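Long-range contacts in protein FimX (PDB 3HVA), which acts as a receptor for the second messenger cyclic di-GMP, the part described here being its GGDEF domain: residues A[48-53]-A[133-138]; A[76-81]-A[113-118]; A[16-21]-A[88-93]; A[80-85]-A[96-101]; A[71-76]-A[124-129]. All coordinates share one frame; numbering follows the deposited sequence.

Contact 1: A[48-53]-A[133-138]; sequences AYIHLN and ATLSIG
Ala48 opens the pairing modestly, its CB resting 4.3 Å from Ile137 CG2 while its CA leans on the carbonyl of Gly138. At Tyr49 the ladder proper begins: Tyr49 N gives a short bond of 2.6 Å to Gly138 O, and Tyr49 O receives Gly138 N in return, the two closing an antiparallel hydrogen-bonded pair. With its CG anti to the backbone N (chi1 -162°), the tyrosine carries its ring away from the partner strand, where it stacks on His157. Ile50 falls at the next, non-hydrogen-bonded pair with Ile137 and works through its CG2 branch, which lies 4.0 Å from Leu135 CD1 and also touches Ile137 CG1. Strands 45-52 and 135-142 are neighbours in the central sheet of the GGDEF domain, a fold of the nucleotide cyclase class, and helices pack on both sides of it. Helices 55-82 and 105-120 cover the face that holds Ile50 and Leu52; helix 149-164 covers the one that holds Tyr49 and His51. His51 forms the next hydrogen-bonded pair, with Ser136, through two backbone hydrogen bonds, His51 N reaching Ser136 O at 2.8 Å and nearly straight (174°). Its imidazole looks elsewhere for a polar partner, NE2 being hydrogen-bonded to Asp161, and Tyr49 CD2 lies over one face of the imidazole, offset toward its rim. Leu52 uses CD1, which meets Ala133 CB at 3.7 Å and Leu135 CD2 a little farther off. Beyond the strand, Asn53 N adds a last bond of 2.9 Å to Thr134 O, and its side chain lies over Thr134 and Ser136.

Contact 2: A[76-81]-A[113-118]; sequences GLMREQ and QRLLKK
Met78 and Leu115 meet at the buried side of this helix pair, and the leucine does so with both branches: Met78 CG lies 3.7 Å from Leu115 CD1 and as far from CD2. The fork faces the methionine because Leu115 holds CG anti to its own nitrogen (chi1 176°), bringing the isobutyl group round toward the other helix. Leu115 CD1 also lies against the CB of Gln81. Gln81 CG lies 3.6 Å from Leu115 N, and the chain bends beyond it at chi2; the position of the amide at its end is doubtful. On the outer side, Lys118 leaves its helix in the same anti sense, bends once at chi2 (64°) and then runs straight. The Lys118 side chain thereby crosses that of Leu77 at about a right angle, CE lying 3.9 Å from Leu77 CD2, and its end arrives beside the extended Glu80. The ion pair that results is long, with Glu80 OE2 at 3.7 Å from Lys118 NZ, so attraction here is probably looser than in a hydrogen-bonded bridge. Apolar packing thus gives way to charge from the sheet outward. The axes of segments 76-81 and 113-118 approach to 9.9 Å at 146°, and their parent helices, 55-82 and 105-120, form the roughly antiparallel pair that lies on one face of the GGDEF sheet, where Leu115 and Leu116 reach Leu135 of strand 135-142.

Contact 3: A[16-21]-A[88-93]; sequences DPVTGL and LARFGD
Asp16 grips Arg90 in a salt bridge that ties two sequence hallmarks of GGDEF domains together. Residues 16-21 belong to the DxxTGLxNR-type turn leading into strand 22-23, whereas strand 87-90 runs into the hairpin that carries GDSIF, the divergent counterpart here of the GGDEF signature. The bridge rests on one close contact, Asp16 OD2 to Arg90 NH1 at 2.7 Å. The oxygen sits at the guanidinium edge, near its plane, and is approached on its syn side, but the carboxylate and guanidinium planes are turned 50° apart, so they do not form a flat two-pronged pair. Around this bond, Val18 CG1 comes near the same NH1 and Thr19 CG2 lies 3.9 Å from Arg90 CB. Leu21 extends the apolar part, its CD1 4.0 Å from Leu88 CB.

The second shell explains why the charges are so placed. A bend at chi2 (90°) brings the arginine head back over its own turn, where NE bonds to Gly92 O at 2.6 Å and NH2 to Asp93 O at 3.2 Å; together with the aspartate, these fix the head's rotation and link it to the signature hairpin. On the other side, the carboxylate receives weak bonds from Val18 N and Thr19 N. The turn itself is closed by its backbone: Gly20, with positive phi, bonds through N to Asp16 O, and Asp16 N reaches Leu21 O at 2.7 Å.

Contact 4: A[80-85]-A[96-101]; sequences EQFGEE and FAALFK
A T-shaped aromatic pair joins the C-terminal end of helix 55-82 to strand 95-101 of the central sheet, with Phe82 giving the face and Phe100 the edge. The planes stand at 83° and the ring centres are 5.0 Å apart. Phe100 CZ points at the middle of the Phe82 ring, 3.6 Å above its plane, and comes within 3.7 Å of Phe82 CE1. Phe100 holds CG anti to its carbonyl carbon (chi1 -69°), which swings the ring toward the helix end. Phe82 CE2 also touches Ala98 CB, 4.3 Å away and two residues earlier on the strand. The chain then turns: Gly83 takes a positive phi, and Glu85 N bonds back to Phe82 O. That turn sets Glu85 O 3.6 Å from Phe100 CD1, and water does the polar work here, one molecule lying 3.0 Å from Glu85 O and 2.9 Å from Lys101 N, another joining Glu85 O to Lys101 O. Around this junction, helix 105-120 supplies Leu115 against Phe82 and Leu112 against Phe100, strand 45-52 pairs with strand 95-101 on one side and strand 87-90 on the other, and Leu99 turns to helix 24-41 across the sheet.

Contact 5: A[71-76]-A[124-129]; sequences LGQLAG and FELNGR
Gln73 reaches from helix 55-82 along the edge of Phe124 to the backbone beyond it. Its CB begins the contact close to the ring plane, 3.8 Å from both Phe124 CD2 and CE2. From there the chain runs out extended (chi2 180°), sliding past the phenylalanine in the opposite direction, and CD comes to lie 3.8 Å from CD2. At the tip the two amide atoms part company. OE1 sits at the ring edge, 3.0 Å from Phe124 CD2. NE2 passes on to Glu125 O, which it bonds at 3.1 Å; the acceptor lies in the amide plane, yet the N-H arrives from above the carbonyl plane rather than along a lone pair. A methyl of Leu126, CD2, lies near the same NE2. One helix position on, Leu74 CD1 meets Phe124 CZ at 4.0 Å, so the ring is held by an apolar end and a polar flank. Strand 124-126 pairs with 129-131 in a small hairpin apart from the main sheet, and this contact fastens it to the long helix. The amide therefore joins two unlike surfaces: its oxygen faces the slightly positive rim of an aromatic ring, its nitrogen a backbone carbonyl, through a bond of only moderate straightness (144°).

In the fold
Helix 55-82 is the common element: contacts 2, 4 and 5 all draw on it, contacts 2 and 4 sharing Glu80 and Gln81, with centres about 9 Å apart, and contacts 2 and 5 sharing Gly76. Contacts 4 and 5, at the two ends of the group, are about 19 Å apart, centre to centre. Contact 1 gives the sheet on which the helix lies, with Ile50 CD1 3.6 Å from Met78 CE, and its strand 45-52 pairs directly with strand 95-101 of contact 4. Phe96 ties contacts 3, 4 and 5 together by packing on Leu21, Leu71 and Ala75. The GDSIF motif, the degenerate counterpart of the cyclase signature, begins at Gly92 in contact 3 and ends at Phe96 in contact 4.

Contact 1: A[48-53]-A[133-138]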
# COMPACT_ATOMS: atom_id res chain seq x y z
N ALA A 48 0.75 1.01 -6.04
CA ALA A 48 -0.41 0.63 -5.25
C ALA A 48 -0.55 1.59 -4.07
O ALA A 48 0.41 1.83 -3.34
CB ALA A 48 -0.28 -0.80 -4.77
N TYR A 49 -1.74 2.14 -3.91
CA TYR A 49 -2.03 3.06 -2.82
C TYR A 49 -3.01 2.36 -1.88
O TYR A 49 -4.18 2.17 -2.22
CB TYR A 49 -2.65 4.34 -3.39
CG TYR A 49 -2.63 5.54 -2.46
CD1 TYR A 49 -1.66 6.53 -2.59
CD2 TYR A 49 -3.59 5.69 -1.47
CE1 TYR A 49 -1.64 7.62 -1.75
CE2 TYR A 49 -3.58 6.78 -0.63
CZ TYR A 49 -2.61 7.74 -0.77
OH TYR A 49 -2.60 8.83 0.07
N ILE A 50 -2.52 1.96 -0.71
CA ILE A 50 -3.30 1.07 0.15
C ILE A 50 -3.87 1.75 1.40
O ILE A 50 -3.13 2.26 2.23
CB ILE A 50 -2.46 -0.15 0.59
CG1 ILE A 50 -1.76 -0.78 -0.62
CG2 ILE A 50 -3.34 -1.18 1.29
CD1 ILE A 50 -0.78 -1.87 -0.26
N HIS A 51 -5.20 1.73 1.50
CA HIS A 51 -5.89 2.18 2.70
C HIS A 51 -6.15 1.00 3.62
O HIS A 51 -6.54 -0.07 3.16
CB HIS A 51 -7.24 2.80 2.35
CG HIS A 51 -7.17 4.18 1.79
ND1 HIS A 51 -6.51 5.21 2.42
CD2 HIS A 51 -7.71 4.71 0.67
CE1 HIS A 51 -6.62 6.31 1.70
NE2 HIS A 51 -7.35 6.04 0.63
N LEU A 52 -5.93 1.18 4.92
CA LEU A 52 -6.50 0.25 5.88
C LEU A 52 -7.93 0.70 6.12
O LEU A 52 -8.17 1.81 6.59
CB LEU A 52 -5.73 0.25 7.20
CG LEU A 52 -6.51 -0.41 8.35
CD1 LEU A 52 -6.93 -1.82 7.96
CD2 LEU A 52 -5.70 -0.43 9.64
N ASN A 53 -8.89 -0.15 5.77
CA ASN A 53 -10.30 0.20 5.91
C ASN A 53 -10.73 0.30 7.37
O ASN A 53 -10.30 -0.49 8.21
CB ASN A 53 -11.18 -0.81 5.16
CG ASN A 53 -11.16 -0.59 3.66
OD1 ASN A 53 -11.30 -1.54 2.88
ND2 ASN A 53 -11.00 0.66 3.25
N ALA A 133 -9.99 -6.92 9.38
CA ALA A 133 -9.82 -5.73 8.56
C ALA A 133 -9.76 -6.04 7.07
O ALA A 133 -9.33 -7.12 6.65
CB ALA A 133 -8.57 -4.96 8.98
N THR A 134 -10.20 -5.08 6.27
CA THR A 134 -10.11 -5.17 4.82
C THR A 134 -9.32 -3.98 4.31
O THR A 134 -9.15 -2.99 5.03
CB THR A 134 -11.51 -5.17 4.17
OG1 THR A 134 -12.03 -3.83 4.18
CG2 THR A 134 -12.45 -6.09 4.92
N LEU A 135 -8.84 -4.06 3.08
CA LEU A 135 -8.05 -2.97 2.50
C LEU A 135 -8.76 -2.36 1.30
O LEU A 135 -9.58 -3.00 0.65
CB LEU A 135 -6.68 -3.48 2.07
CG LEU A 135 -5.90 -4.31 3.09
CD1 LEU A 135 -4.59 -4.79 2.50
CD2 LEU A 135 -5.65 -3.50 4.35
N SER A 136 -8.45 -1.10 1.03
CA SER A 136 -8.90 -0.44 -0.19
C SER A 136 -7.67 -0.04 -1.00
O SER A 136 -6.87 0.78 -0.56
CB SER A 136 -9.74 0.80 0.13
OG SER A 136 -11.03 0.42 0.59
N ILE A 137 -7.52 -0.64 -2.17
CA ILE A 137 -6.31 -0.47 -2.96
C ILE A 137 -6.55 0.34 -4.23
O ILE A 137 -7.32 -0.06 -5.10
CB ILE A 137 -5.68 -1.82 -3.33
CG1 ILE A 137 -5.39 -2.63 -2.07
CG2 ILE A 137 -4.41 -1.61 -4.14
CD1 ILE A 137 -4.76 -3.98 -2.34
N GLY A 138 -5.87 1.48 -4.33
CA GLY A 138 -5.87 2.28 -5.54
C GLY A 138 -4.62 1.97 -6.33
O GLY A 138 -3.51 2.04 -5.81

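Contact 2: A[76-81]-A[113-118]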
# COMPACT_ATOMS: atom_id res chain seq x y z
N GLY A 76 3.78 -7.21 7.71
CA GLY A 76 4.39 -8.53 7.61
C GLY A 76 3.67 -9.42 6.61
O GLY A 76 4.28 -10.31 6.02
N LEU A 77 2.38 -9.18 6.43
CA LEU A 77 1.59 -9.92 5.46
C LEU A 77 1.86 -9.40 4.05
O LEU A 77 1.81 -10.15 3.08
CB LEU A 77 0.10 -9.82 5.77
CG LEU A 77 -0.41 -10.47 7.06
CD1 LEU A 77 -1.91 -10.21 7.22
CD2 LEU A 77 -0.12 -11.96 7.06
N MET A 78 2.13 -8.10 3.95
CA MET A 78 2.46 -7.48 2.67
C MET A 78 3.83 -7.93 2.19
O MET A 78 4.02 -8.22 1.00
CB MET A 78 2.40 -5.96 2.78
CG MET A 78 0.98 -5.39 2.78
SD MET A 78 0.90 -3.61 3.04
CE MET A 78 1.96 -3.02 1.73
N ARG A 79 4.79 -7.97 3.11
CA ARG A 79 6.11 -8.50 2.82
C ARG A 79 6.01 -9.94 2.35
O ARG A 79 6.73 -10.37 1.46
CB ARG A 79 6.99 -8.42 4.07
CG ARG A 79 7.77 -9.68 4.36
CD ARG A 79 8.49 -9.61 5.69
NE ARG A 79 8.40 -10.87 6.42
CZ ARG A 79 7.79 -11.02 7.59
NH1 ARG A 79 7.21 -9.98 8.17
NH2 ARG A 79 7.76 -12.21 8.18
N GLU A 80 5.10 -10.69 2.97
CA GLU A 80 4.90 -12.09 2.65
C GLU A 80 4.26 -12.27 1.28
O GLU A 80 4.65 -13.14 0.50
CB GLU A 80 4.03 -12.76 3.71
CG GLU A 80 3.23 -13.94 3.18
CD GLU A 80 1.97 -14.18 3.98
OE1 GLU A 80 2.01 -14.02 5.22
OE2 GLU A 80 0.94 -14.54 3.37
N GLN A 81 3.26 -11.44 0.99
CA GLN A 81 2.45 -11.61 -0.21
C GLN A 81 3.11 -11.03 -1.45
O GLN A 81 2.85 -11.47 -2.57
CB GLN A 81 1.07 -10.98 -0.01
CG GLN A 81 -0.08 -11.87 -0.43
CD GLN A 81 -0.33 -12.99 0.57
OE1 GLN A 81 -0.66 -12.73 1.73
NE2 GLN A 81 -0.18 -14.23 0.13
N GLN A 113 -4.64 -8.97 -5.66
CA GLN A 113 -5.80 -9.77 -5.35
C GLN A 113 -5.49 -10.71 -4.19
O GLN A 113 -6.32 -10.92 -3.30
CB GLN A 113 -6.25 -10.58 -6.57
CG GLN A 113 -6.83 -9.73 -7.68
CD GLN A 113 -8.09 -9.01 -7.26
OE1 GLN A 113 -8.59 -9.20 -6.16
NE2 GLN A 113 -8.62 -8.18 -8.15
N ARG A 114 -4.29 -11.28 -4.22
CA ARG A 114 -3.87 -12.23 -3.21
C ARG A 114 -3.78 -11.57 -1.83
O ARG A 114 -4.30 -12.11 -0.85
CB ARG A 114 -2.53 -12.86 -3.61
CG ARG A 114 -2.33 -14.29 -3.12
CD ARG A 114 -1.42 -15.08 -4.04
NE ARG A 114 -0.17 -14.37 -4.35
CZ ARG A 114 0.14 -13.89 -5.55
NH1 ARG A 114 -0.70 -14.04 -6.57
NH2 ARG A 114 1.29 -13.26 -5.73
N LEU A 115 -3.14 -10.41 -1.76
CA LEU A 115 -3.03 -9.67 -0.50
C LEU A 115 -4.41 -9.29 0.03
O LEU A 115 -4.72 -9.52 1.20
CB LEU A 115 -2.19 -8.41 -0.69
CG LEU A 115 -2.10 -7.53 0.56
CD1 LEU A 115 -1.17 -8.17 1.59
CD2 LEU A 115 -1.65 -6.12 0.22
N LEU A 116 -5.22 -8.71 -0.84
CA LEU A 116 -6.56 -8.26 -0.47
C LEU A 116 -7.31 -9.32 0.33
O LEU A 116 -7.91 -9.03 1.36
CB LEU A 116 -7.35 -7.91 -1.74
CG LEU A 116 -8.45 -6.85 -1.62
CD1 LEU A 116 -7.85 -5.51 -1.21
CD2 LEU A 116 -9.21 -6.73 -2.93
N LYS A 117 -7.25 -10.56 -0.15
CA LYS A 117 -7.96 -11.67 0.49
C LYS A 117 -7.23 -12.18 1.73
O LYS A 117 -7.86 -12.56 2.72
CB LYS A 117 -8.19 -12.80 -0.50
CG LYS A 117 -9.17 -12.44 -1.61
CD LYS A 117 -9.03 -13.36 -2.81
CE LYS A 117 -9.98 -12.95 -3.92
NZ LYS A 117 -9.58 -13.51 -5.24
N LYS A 118 -5.90 -12.19 1.68
CA LYS A 118 -5.10 -12.59 2.83
C LYS A 118 -5.49 -11.76 4.04
O LYS A 118 -5.65 -12.28 5.14
CB LYS A 118 -3.61 -12.41 2.54
CG LYS A 118 -2.71 -12.84 3.70
CD LYS A 118 -2.85 -14.33 3.96
CE LYS A 118 -1.81 -14.82 4.95
NZ LYS A 118 -1.79 -16.31 5.03

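Contact 3: A[16-21]-A[88-93]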
# COMPACT_ATOMS: atom_id res chain seq x y z
N ASP A 16 10.24 3.21 9.27
CA ASP A 16 9.16 3.34 10.23
C ASP A 16 9.34 2.29 11.32
O ASP A 16 9.21 1.10 11.07
CB ASP A 16 7.82 3.12 9.52
CG ASP A 16 6.64 3.20 10.46
OD1 ASP A 16 6.76 3.87 11.51
OD2 ASP A 16 5.59 2.60 10.15
N PRO A 17 9.62 2.75 12.55
CA PRO A 17 9.97 1.84 13.65
C PRO A 17 8.76 1.07 14.16
O PRO A 17 8.91 0.12 14.93
CB PRO A 17 10.48 2.80 14.74
CG PRO A 17 10.62 4.15 14.07
CD PRO A 17 9.59 4.15 13.00
N VAL A 18 7.57 1.48 13.73
CA VAL A 18 6.34 0.81 14.11
C VAL A 18 6.09 -0.41 13.22
O VAL A 18 5.82 -1.51 13.71
CB VAL A 18 5.12 1.75 13.98
CG1 VAL A 18 3.84 0.94 13.88
CG2 VAL A 18 5.07 2.72 15.15
N THR A 19 6.18 -0.20 11.92
CA THR A 19 5.83 -1.22 10.94
C THR A 19 7.07 -1.95 10.43
O THR A 19 7.00 -3.12 10.06
CB THR A 19 5.07 -0.61 9.75
OG1 THR A 19 4.35 -1.63 9.06
CG2 THR A 19 6.04 0.07 8.79
N GLY A 20 8.21 -1.26 10.43
CA GLY A 20 9.44 -1.84 9.93
C GLY A 20 9.71 -1.49 8.48
O GLY A 20 10.82 -1.67 7.98
N LEU A 21 8.68 -0.99 7.80
CA LEU A 21 8.81 -0.59 6.40
C LEU A 21 9.52 0.75 6.28
O LEU A 21 9.64 1.49 7.26
CB LEU A 21 7.43 -0.49 5.74
CG LEU A 21 6.44 -1.64 5.88
CD1 LEU A 21 5.25 -1.41 4.97
CD2 LEU A 21 7.10 -2.97 5.56
N LEU A 88 8.04 -1.53 -0.35
CA LEU A 88 6.96 -1.27 0.61
C LEU A 88 7.22 -0.08 1.52
O LEU A 88 8.30 0.04 2.10
CB LEU A 88 6.70 -2.51 1.46
CG LEU A 88 6.18 -3.77 0.78
CD1 LEU A 88 5.94 -4.87 1.81
CD2 LEU A 88 4.91 -3.47 0.00
N ALA A 89 6.22 0.79 1.66
CA ALA A 89 6.35 1.94 2.54
C ALA A 89 5.14 2.13 3.45
O ALA A 89 4.02 1.74 3.11
CB ALA A 89 6.59 3.21 1.72
N ARG A 90 5.38 2.72 4.61
CA ARG A 90 4.32 3.26 5.44
C ARG A 90 4.12 4.70 5.00
O ARG A 90 4.92 5.57 5.34
CB ARG A 90 4.69 3.19 6.92
CG ARG A 90 3.75 3.95 7.85
CD ARG A 90 2.61 3.07 8.36
NE ARG A 90 1.77 3.79 9.31
CZ ARG A 90 2.06 3.96 10.60
NH1 ARG A 90 3.18 3.45 11.10
NH2 ARG A 90 1.23 4.63 11.38
N PHE A 91 3.07 4.95 4.24
CA PHE A 91 2.84 6.27 3.65
C PHE A 91 2.21 7.23 4.65
O PHE A 91 2.52 8.42 4.67
CB PHE A 91 1.95 6.14 2.41
CG PHE A 91 2.00 7.33 1.49
CD1 PHE A 91 3.01 7.47 0.56
CD2 PHE A 91 1.02 8.31 1.56
CE1 PHE A 91 3.05 8.56 -0.29
CE2 PHE A 91 1.06 9.41 0.72
CZ PHE A 91 2.08 9.53 -0.21
N GLY A 92 1.32 6.70 5.49
CA GLY A 92 0.67 7.49 6.52
C GLY A 92 0.21 6.63 7.67
O GLY A 92 0.59 5.47 7.78
N ASP A 93 -0.62 7.20 8.54
CA ASP A 93 -1.13 6.49 9.71
C ASP A 93 -1.84 5.19 9.34
O ASP A 93 -1.61 4.15 9.96
CB ASP A 93 -2.08 7.39 10.50
CG ASP A 93 -1.39 8.59 11.10
OD1 ASP A 93 -0.17 8.50 11.38
OD2 ASP A 93 -2.06 9.63 11.31

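Contact 4: A[80-85]-A[96-101]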
# COMPACT_ATOMS: atom_id res chain seq x y z
N GLU A 80 5.10 -10.69 2.97
CA GLU A 80 4.90 -12.09 2.65
C GLU A 80 4.26 -12.27 1.28
O GLU A 80 4.65 -13.14 0.50
CB GLU A 80 4.03 -12.76 3.71
CG GLU A 80 3.23 -13.94 3.18
CD GLU A 80 1.97 -14.18 3.98
OE1 GLU A 80 2.01 -14.02 5.22
OE2 GLU A 80 0.94 -14.54 3.37
N GLN A 81 3.26 -11.44 0.99
CA GLN A 81 2.45 -11.61 -0.21
C GLN A 81 3.11 -11.03 -1.45
O GLN A 81 2.85 -11.47 -2.57
CB GLN A 81 1.07 -10.98 -0.01
CG GLN A 81 -0.08 -11.87 -0.43
CD GLN A 81 -0.33 -12.99 0.57
OE1 GLN A 81 -0.66 -12.73 1.73
NE2 GLN A 81 -0.18 -14.23 0.13
N PHE A 82 3.97 -10.03 -1.25
CA PHE A 82 4.62 -9.36 -2.37
C PHE A 82 6.07 -9.80 -2.53
O PHE A 82 6.62 -9.74 -3.63
CB PHE A 82 4.55 -7.84 -2.20
CG PHE A 82 3.16 -7.28 -2.22
CD1 PHE A 82 2.16 -7.91 -2.95
CD2 PHE A 82 2.85 -6.12 -1.54
CE1 PHE A 82 0.88 -7.40 -2.98
CE2 PHE A 82 1.56 -5.61 -1.56
CZ PHE A 82 0.58 -6.25 -2.29
N GLY A 83 6.68 -10.22 -1.44
CA GLY A 83 8.06 -10.67 -1.47
C GLY A 83 8.99 -9.63 -2.08
O GLY A 83 9.03 -8.48 -1.65
N GLU A 84 9.73 -10.05 -3.11
CA GLU A 84 10.74 -9.21 -3.73
C GLU A 84 10.14 -8.29 -4.79
O GLU A 84 10.79 -7.36 -5.25
CB GLU A 84 11.81 -10.09 -4.39
CG GLU A 84 13.22 -9.56 -4.27
CD GLU A 84 14.06 -10.39 -3.32
OE1 GLU A 84 15.07 -9.87 -2.80
OE2 GLU A 84 13.71 -11.57 -3.09
N GLU A 85 8.90 -8.57 -5.16
CA GLU A 85 8.27 -7.91 -6.31
C GLU A 85 7.94 -6.43 -6.08
O GLU A 85 7.80 -5.67 -7.03
CB GLU A 85 7.01 -8.66 -6.73
CG GLU A 85 7.25 -10.14 -7.01
CD GLU A 85 8.20 -10.36 -8.17
OE1 GLU A 85 9.06 -11.26 -8.06
OE2 GLU A 85 8.08 -9.65 -9.18
N PHE A 96 -0.60 2.55 3.39
CA PHE A 96 0.62 1.91 2.91
C PHE A 96 0.77 2.17 1.42
O PHE A 96 -0.20 2.52 0.74
CB PHE A 96 0.57 0.40 3.18
CG PHE A 96 0.59 0.05 4.64
CD1 PHE A 96 1.66 -0.64 5.19
CD2 PHE A 96 -0.46 0.40 5.47
CE1 PHE A 96 1.68 -0.97 6.53
CE2 PHE A 96 -0.45 0.08 6.81
CZ PHE A 96 0.62 -0.61 7.34
N ALA A 97 1.98 2.01 0.91
CA ALA A 97 2.24 2.19 -0.51
C ALA A 97 3.14 1.08 -1.04
O ALA A 97 4.07 0.65 -0.36
CB ALA A 97 2.87 3.55 -0.76
N ALA A 98 2.85 0.61 -2.25
CA ALA A 98 3.65 -0.43 -2.87
C ALA A 98 3.98 -0.07 -4.31
O ALA A 98 3.10 0.29 -5.10
CB ALA A 98 2.92 -1.76 -2.81
N LEU A 99 5.26 -0.14 -4.65
CA LEU A 99 5.70 0.08 -6.02
C LEU A 99 6.12 -1.25 -6.63
O LEU A 99 6.98 -1.95 -6.08
CB LEU A 99 6.86 1.08 -6.05
CG LEU A 99 7.42 1.48 -7.42
CD1 LEU A 99 6.38 2.21 -8.26
CD2 LEU A 99 8.65 2.34 -7.23
N PHE A 100 5.51 -1.60 -7.75
CA PHE A 100 5.87 -2.82 -8.46
C PHE A 100 6.71 -2.48 -9.69
O PHE A 100 6.18 -2.33 -10.79
CB PHE A 100 4.62 -3.60 -8.88
CG PHE A 100 3.86 -4.19 -7.74
CD1 PHE A 100 4.22 -5.43 -7.22
CD2 PHE A 100 2.77 -3.53 -7.19
CE1 PHE A 100 3.51 -5.98 -6.16
CE2 PHE A 100 2.06 -4.08 -6.13
CZ PHE A 100 2.44 -5.31 -5.62
N LYS A 101 8.01 -2.36 -9.49
CA LYS A 101 8.90 -1.99 -10.59
C LYS A 101 8.96 -3.06 -11.67
O LYS A 101 9.18 -4.24 -11.39
CB LYS A 101 10.30 -1.68 -10.06
CG LYS A 101 10.33 -0.54 -9.05
CD LYS A 101 11.68 0.16 -9.05
CE LYS A 101 11.66 1.39 -8.16
NZ LYS A 101 12.90 2.20 -8.26
O HOH W 1 9.60 -3.22 -7.25
O HOH W 2 8.24 -6.25 -9.64
O HOH W 3 10.62 -5.45 -8.81

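Contact 5: A[71-76]-A[124-129]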
# COMPACT_ATOMS: atom_id res chain seq x y z
N LEU A 71 -0.69 -2.77 12.48
CA LEU A 71 0.12 -2.29 11.36
C LEU A 71 1.35 -3.17 11.14
O LEU A 71 1.68 -3.51 10.01
CB LEU A 71 0.53 -0.83 11.57
CG LEU A 71 -0.58 0.21 11.42
CD1 LEU A 71 -0.02 1.60 11.62
CD2 LEU A 71 -1.25 0.10 10.05
N GLY A 72 2.00 -3.55 12.23
CA GLY A 72 3.16 -4.42 12.15
C GLY A 72 2.82 -5.76 11.52
O GLY A 72 3.59 -6.30 10.73
N GLN A 73 1.66 -6.30 11.89
CA GLN A 73 1.18 -7.55 11.32
C GLN A 73 0.80 -7.35 9.86
O GLN A 73 1.13 -8.16 9.00
CB GLN A 73 -0.03 -8.06 12.11
CG GLN A 73 0.28 -8.50 13.53
CD GLN A 73 -0.96 -8.99 14.26
OE1 GLN A 73 -1.83 -9.63 13.68
NE2 GLN A 73 -1.03 -8.70 15.56
N LEU A 74 0.09 -6.25 9.60
CA LEU A 74 -0.38 -5.93 8.26
C LEU A 74 0.78 -5.82 7.28
O LEU A 74 0.70 -6.28 6.14
CB LEU A 74 -1.18 -4.63 8.29
CG LEU A 74 -2.15 -4.31 7.15
CD1 LEU A 74 -3.02 -5.51 6.82
CD2 LEU A 74 -3.00 -3.09 7.50
N ALA A 75 1.87 -5.20 7.74
CA ALA A 75 3.06 -5.04 6.92
C ALA A 75 3.74 -6.38 6.67
O ALA A 75 4.22 -6.65 5.57
CB ALA A 75 4.03 -4.09 7.58
N GLY A 76 3.78 -7.21 7.71
CA GLY A 76 4.39 -8.53 7.61
C GLY A 76 3.67 -9.42 6.61
O GLY A 76 4.28 -10.31 6.02
N PHE A 124 -6.55 -10.71 13.46
CA PHE A 124 -5.45 -10.04 14.15
C PHE A 124 -5.59 -10.17 15.66
O PHE A 124 -6.66 -9.94 16.22
CB PHE A 124 -5.39 -8.56 13.76
CG PHE A 124 -5.10 -8.33 12.30
CD1 PHE A 124 -6.12 -8.07 11.41
CD2 PHE A 124 -3.80 -8.36 11.83
CE1 PHE A 124 -5.86 -7.85 10.07
CE2 PHE A 124 -3.52 -8.14 10.49
CZ PHE A 124 -4.55 -7.88 9.61
N GLU A 125 -4.50 -10.56 16.33
CA GLU A 125 -4.48 -10.59 17.78
C GLU A 125 -3.86 -9.30 18.31
O GLU A 125 -2.67 -9.07 18.13
CB GLU A 125 -3.66 -11.77 18.31
CG GLU A 125 -3.23 -12.78 17.27
CD GLU A 125 -1.94 -13.46 17.67
OE1 GLU A 125 -0.91 -12.76 17.79
OE2 GLU A 125 -1.94 -14.70 17.86
N LEU A 126 -4.67 -8.47 18.95
CA LEU A 126 -4.20 -7.19 19.46
C LEU A 126 -4.38 -7.09 20.96
O LEU A 126 -5.49 -6.88 21.45
CB LEU A 126 -4.96 -6.05 18.78
CG LEU A 126 -5.09 -6.14 17.27
CD1 LEU A 126 -6.17 -5.21 16.76
CD2 LEU A 126 -3.76 -5.84 16.60
N ASN A 127 -3.28 -7.24 21.70
CA ASN A 127 -3.33 -7.19 23.16
C ASN A 127 -4.47 -8.05 23.69
O ASN A 127 -5.41 -7.54 24.31
CB ASN A 127 -3.48 -5.75 23.65
CG ASN A 127 -2.27 -4.90 23.33
OD1 ASN A 127 -1.14 -5.36 23.41
ND2 ASN A 127 -2.52 -3.65 22.96
N GLY A 128 -4.39 -9.35 23.43
CA GLY A 128 -5.44 -10.26 23.83
C GLY A 128 -6.65 -10.17 22.92
O GLY A 128 -7.18 -11.19 22.48
N ARG A 129 -7.07 -8.95 22.63
CA ARG A 129 -8.26 -8.72 21.82
C ARG A 129 -8.08 -9.19 20.38
O ARG A 129 -6.96 -9.38 19.92
CB ARG A 129 -8.66 -7.24 21.84
CG ARG A 129 -8.63 -6.60 23.22
CD ARG A 129 -9.92 -5.85 23.51
NE ARG A 129 -10.70 -5.65 22.29
CZ ARG A 129 -10.90 -4.46 21.71
NH1 ARG A 129 -10.40 -3.36 22.26
NH2 ARG A 129 -11.62 -4.38 20.60